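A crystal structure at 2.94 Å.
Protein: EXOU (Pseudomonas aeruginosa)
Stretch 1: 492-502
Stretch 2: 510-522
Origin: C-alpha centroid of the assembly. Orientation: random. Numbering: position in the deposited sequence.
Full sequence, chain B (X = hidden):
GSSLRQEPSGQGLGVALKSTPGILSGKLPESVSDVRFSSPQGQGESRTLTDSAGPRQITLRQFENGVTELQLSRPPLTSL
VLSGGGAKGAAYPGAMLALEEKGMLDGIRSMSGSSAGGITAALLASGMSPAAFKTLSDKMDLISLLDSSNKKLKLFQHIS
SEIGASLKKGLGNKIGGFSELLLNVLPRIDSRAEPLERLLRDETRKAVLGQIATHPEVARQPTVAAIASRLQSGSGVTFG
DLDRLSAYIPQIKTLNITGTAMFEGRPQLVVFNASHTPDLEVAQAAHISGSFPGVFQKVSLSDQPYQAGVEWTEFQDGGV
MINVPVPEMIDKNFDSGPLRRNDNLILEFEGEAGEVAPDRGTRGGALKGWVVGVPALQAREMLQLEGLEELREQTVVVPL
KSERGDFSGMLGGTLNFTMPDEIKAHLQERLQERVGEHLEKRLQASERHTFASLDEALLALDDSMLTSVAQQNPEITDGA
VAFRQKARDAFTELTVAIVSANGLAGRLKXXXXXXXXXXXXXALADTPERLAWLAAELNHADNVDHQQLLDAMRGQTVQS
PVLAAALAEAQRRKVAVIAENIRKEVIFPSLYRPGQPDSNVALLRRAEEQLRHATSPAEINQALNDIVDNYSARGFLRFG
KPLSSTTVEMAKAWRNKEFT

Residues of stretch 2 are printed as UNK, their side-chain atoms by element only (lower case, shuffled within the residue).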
# COMPACT_ATOMS: atom_id res chain seq x y z
N THR B 492 -5.16 -18.83 52.85
CA THR B 492 -5.67 -19.98 53.60
C THR B 492 -6.97 -19.61 54.30
O THR B 492 -7.94 -20.41 54.34
CB THR B 492 -4.65 -20.44 54.66
OG1 THR B 492 -3.47 -20.89 54.00
CG2 THR B 492 -5.23 -21.54 55.54
N GLU B 493 -6.98 -18.40 54.87
CA GLU B 493 -8.09 -17.94 55.71
C GLU B 493 -9.36 -17.91 54.85
O GLU B 493 -10.43 -18.38 55.25
CB GLU B 493 -7.73 -16.57 56.31
CG GLU B 493 -8.83 -15.89 57.11
CD GLU B 493 -8.46 -14.46 57.56
OE1 GLU B 493 -7.25 -14.09 57.50
OE2 GLU B 493 -9.37 -13.70 57.98
N LEU B 494 -9.18 -17.45 53.60
CA LEU B 494 -10.23 -17.44 52.61
C LEU B 494 -10.67 -18.82 52.20
O LEU B 494 -11.80 -19.00 51.81
CB LEU B 494 -9.76 -16.69 51.38
CG LEU B 494 -10.73 -16.62 50.20
CD1 LEU B 494 -11.96 -15.83 50.58
CD2 LEU B 494 -10.03 -15.97 49.00
N THR B 495 -9.76 -19.79 52.23
CA THR B 495 -10.09 -21.15 51.80
C THR B 495 -10.91 -21.89 52.85
O THR B 495 -11.83 -22.65 52.52
CB THR B 495 -8.82 -21.94 51.46
OG1 THR B 495 -8.09 -21.21 50.47
CG2 THR B 495 -9.17 -23.27 50.90
N VAL B 496 -10.58 -21.63 54.12
CA VAL B 496 -11.37 -22.13 55.25
C VAL B 496 -12.79 -21.65 55.16
O VAL B 496 -13.71 -22.35 55.52
CB VAL B 496 -10.81 -21.61 56.57
CG1 VAL B 496 -11.70 -21.99 57.73
CG2 VAL B 496 -9.41 -22.11 56.76
N ALA B 497 -12.96 -20.41 54.71
CA ALA B 497 -14.28 -19.83 54.52
C ALA B 497 -15.08 -20.56 53.41
O ALA B 497 -16.13 -21.18 53.68
CB ALA B 497 -14.14 -18.36 54.23
N ILE B 498 -14.55 -20.51 52.19
CA ILE B 498 -15.14 -21.23 51.10
C ILE B 498 -15.56 -22.63 51.51
O ILE B 498 -16.69 -23.01 51.25
CB ILE B 498 -14.24 -21.29 49.84
CG1 ILE B 498 -14.08 -19.93 49.19
CG2 ILE B 498 -14.87 -22.18 48.77
CD1 ILE B 498 -12.85 -19.86 48.36
N VAL B 499 -14.68 -23.39 52.17
CA VAL B 499 -14.98 -24.80 52.49
C VAL B 499 -16.10 -24.95 53.52
O VAL B 499 -17.06 -25.68 53.29
CB VAL B 499 -13.72 -25.63 52.91
CG1 VAL B 499 -14.13 -26.97 53.50
CG2 VAL B 499 -12.78 -25.85 51.72
N SER B 500 -15.99 -24.22 54.63
CA SER B 500 -16.99 -24.29 55.71
C SER B 500 -18.37 -23.78 55.27
O SER B 500 -19.37 -24.05 55.93
CB SER B 500 -16.53 -23.49 56.91
OG SER B 500 -16.87 -22.13 56.72
N ALA B 501 -18.39 -23.02 54.18
CA ALA B 501 -19.64 -22.54 53.57
C ALA B 501 -20.39 -23.65 52.80
O ALA B 501 -21.63 -23.72 52.83
CB ALA B 501 -19.35 -21.35 52.67
N ASN B 502 -19.64 -24.49 52.10
CA ASN B 502 -20.17 -25.73 51.57
C ASN B 502 -20.80 -26.57 52.66
O ASN B 502 -21.73 -27.32 52.40
CB ASN B 502 -19.06 -26.54 50.89
CG ASN B 502 -18.23 -25.70 49.94
OD1 ASN B 502 -18.60 -24.57 49.62
ND2 ASN B 502 -17.11 -26.25 49.49
N UNK B 510 -21.54 -15.22 49.59
CA UNK B 510 -20.45 -14.67 50.38
C UNK B 510 -20.91 -14.25 51.78
O UNK B 510 -21.41 -13.15 51.97
c UNK B 510 -18.90 -14.80 47.63
c UNK B 510 -17.88 -12.61 48.38
c UNK B 510 -18.58 -13.89 48.82
c UNK B 510 -19.82 -13.51 49.64
N UNK B 511 -20.84 -15.20 52.71
CA UNK B 511 -20.80 -14.96 54.15
C UNK B 511 -19.74 -13.93 54.61
O UNK B 511 -18.81 -13.57 53.87
c UNK B 511 -19.20 -17.01 54.37
o UNK B 511 -19.12 -18.27 54.42
o UNK B 511 -18.23 -16.31 53.93
c UNK B 511 -20.51 -16.30 54.87
N UNK B 512 -19.84 -13.54 55.87
CA UNK B 512 -18.91 -12.61 56.46
C UNK B 512 -17.42 -13.06 56.43
O UNK B 512 -16.53 -12.25 56.16
o UNK B 512 -17.16 -10.67 60.33
o UNK B 512 -18.87 -12.07 60.60
c UNK B 512 -18.62 -11.04 58.43
c UNK B 512 -19.33 -12.27 57.87
c UNK B 512 -18.19 -11.28 59.89
N UNK B 513 -17.17 -14.33 56.74
CA UNK B 513 -15.81 -14.86 56.83
C UNK B 513 -15.03 -14.67 55.52
O UNK B 513 -13.87 -14.28 55.55
c UNK B 513 -15.82 -16.32 57.22
N UNK B 514 -15.68 -14.90 54.38
CA UNK B 514 -15.02 -14.61 53.11
C UNK B 514 -14.80 -13.11 52.98
O UNK B 514 -13.71 -12.66 52.56
c UNK B 514 -18.79 -17.57 51.12
c UNK B 514 -15.82 -15.12 51.93
se UNK B 514 -16.92 -17.38 50.51
c UNK B 514 -16.16 -16.58 52.15
N UNK B 515 -15.81 -12.33 53.35
CA UNK B 515 -15.66 -10.90 53.25
C UNK B 515 -14.44 -10.44 54.02
O UNK B 515 -13.67 -9.60 53.53
c UNK B 515 -16.92 -10.19 53.73
c UNK B 515 -17.88 -9.89 52.59
n UNK B 515 -20.34 -10.02 52.38
n UNK B 515 -22.53 -10.73 52.13
n UNK B 515 -21.79 -9.94 54.17
c UNK B 515 -19.23 -9.46 53.13
c UNK B 515 -21.55 -10.22 52.89
N UNK B 516 -14.22 -11.04 55.18
CA UNK B 516 -13.16 -10.63 56.07
C UNK B 516 -11.82 -10.92 55.46
O UNK B 516 -10.87 -10.12 55.59
c UNK B 516 -13.28 -11.37 57.36
o UNK B 516 -14.56 -11.14 57.87
N UNK B 517 -11.72 -12.06 54.80
CA UNK B 517 -10.46 -12.45 54.19
C UNK B 517 -10.27 -11.64 52.94
O UNK B 517 -9.17 -11.24 52.64
c UNK B 517 -10.44 -13.93 53.87
N UNK B 518 -11.34 -11.41 52.18
CA UNK B 518 -11.22 -10.54 51.02
C UNK B 518 -10.82 -9.13 51.44
O UNK B 518 -10.05 -8.45 50.74
c UNK B 518 -14.11 -12.05 49.00
c UNK B 518 -12.48 -10.55 50.18
c UNK B 518 -12.68 -11.84 49.42
c UNK B 518 -11.76 -11.82 48.21
N UNK B 519 -11.26 -8.73 52.63
CA UNK B 519 -10.79 -7.47 53.23
C UNK B 519 -9.31 -7.46 53.56
O UNK B 519 -8.67 -6.43 53.52
c UNK B 519 -13.93 -6.45 55.15
o UNK B 519 -13.60 -6.64 56.30
c UNK B 519 -13.01 -6.73 54.01
c UNK B 519 -11.62 -7.11 54.44
n UNK B 519 -15.12 -5.96 54.82
N UNK B 520 -8.78 -8.63 53.90
CA UNK B 520 -7.42 -8.69 54.34
C UNK B 520 -6.53 -8.65 53.13
O UNK B 520 -5.44 -8.07 53.17
c UNK B 520 -7.33 -10.05 59.71
n UNK B 520 -6.37 -9.15 59.54
c UNK B 520 -7.37 -9.72 56.63
c UNK B 520 -7.17 -9.95 55.16
n UNK B 520 -7.99 -10.09 60.86
c UNK B 520 -6.97 -10.93 57.45
n UNK B 520 -7.63 -10.91 58.75
N UNK B 521 -7.02 -9.25 52.06
CA UNK B 521 -6.32 -9.24 50.78
C UNK B 521 -6.40 -7.86 50.19
O UNK B 521 -5.38 -7.35 49.73
c UNK B 521 -5.27 -11.95 50.16
c UNK B 521 -7.45 -12.52 49.06
c UNK B 521 -6.95 -10.22 49.81
c UNK B 521 -6.76 -11.69 50.13
N UNK B 522 -7.59 -7.24 50.21
CA UNK B 522 -7.71 -5.90 49.67
C UNK B 522 -6.71 -4.96 50.32
O UNK B 522 -6.20 -4.07 49.68
o UNK B 522 -11.26 -6.42 49.57
o UNK B 522 -9.92 -6.47 47.83
c UNK B 522 -10.17 -6.14 49.02
c UNK B 522 -9.11 -5.35 49.83

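Position 510 has four side-chain carbons, forked at the second. They make no contact with stretch 1. The fork after one CH2 fits Leu510, which lies before the helix.

Position 511 has two carbons, the second carrying two oxygens. One oxygen lies near Ala501. This is a short carboxylate, Asp511. Its OD2 lies 3.5 Å from Ala501 CB. Asp511 is the N-cap: its OD1 accepts from the backbone N of position 514 at 2.9 Å. An N-cap carboxylate occupies a free NH of the first helical turn, although the place of this OD1 is less certain in the model.

Position 512 has three carbons, the third carrying two oxygens. They are exposed and out of reach of stretch 1. The longer carboxylate is Glu512.

Position 513 has one carbon, CB. It points toward stretch 1 and lies against Ala497, 4.0 Å from Ala497 CB. A lone carbon makes this Ala513.

Position 514 has an unbranched chain of two carbons, a selenium and a last carbon. The chain packs against Leu494, Ala497, Ile498 and Ala501. The selenium identifies selenomethionine, Met514 in the sequence. Its CG packs 3.4 Å from Ala497 CB, SE lies 4.0 Å from Ile498 CG1, and CE lies 4.1 Å from Ala501 CB. Its CB is 4.2 Å from Leu494 CD1.

Position 515 has three carbons, a nitrogen, then a carbon carrying two more nitrogens. Its CB points away from stretch 1, and the side chain makes no contact there. This guanidinium chain is Arg515.

Position 516 has one carbon and one oxygen, and neither touches stretch 1. This fits Ser516. Its OG donates to Glu512 O at 2.8 Å, a bond within its own helix.

Position 517 has a single carbon, CB, against Leu494 and Glu493. It lies 3.7 Å from Leu494 CA and 4.1 Å from Glu493 CG. This is Ala517. The small side chain accompanies a close approach of the backbones, with Leu494 CA and Ala517 CA 5.2 Å apart.

Position 518 has four carbons, forked at the second, and they meet Leu494. This is Leu518. Its CG is 4.2 Å from Leu494 CD1.

Position 519 has three carbons, the third carrying one oxygen and one nitrogen. It is out of reach of stretch 1. The elements give an amide, Gln519.

Position 520 has three carbons, a nitrogen, then a carbon with two more nitrogens. The chain lies near the Glu493 carboxylate. This is Arg520. Its NE forms a salt bridge with Glu493 OE2 at 3.4 Å, including a weak hydrogen bond. Glu493 OE1 lies 3.2 Å from Arg520 CD.

Position 521 has four carbons, forked at the second, and they meet Leu494. This is Leu521. Its CD1 is 4.3 Å from Leu494 CD2.

Position 522 has two carbons, the second carrying two oxygens, out of reach of stretch 1. This is Asp522.

The two helices run nearly antiparallel, at 162°. Knobs fit into holes from both helices. Leu494 sits among Met514, Ala517, Leu518 and Leu521; Met514 sits among Leu494, Ala497, Ile498 and Ala501. The contact is mainly apolar, and the Glu493–Arg520 salt bridge adds a charged link.

Stretch 2 (510-522) LDEAMRSALQRLD
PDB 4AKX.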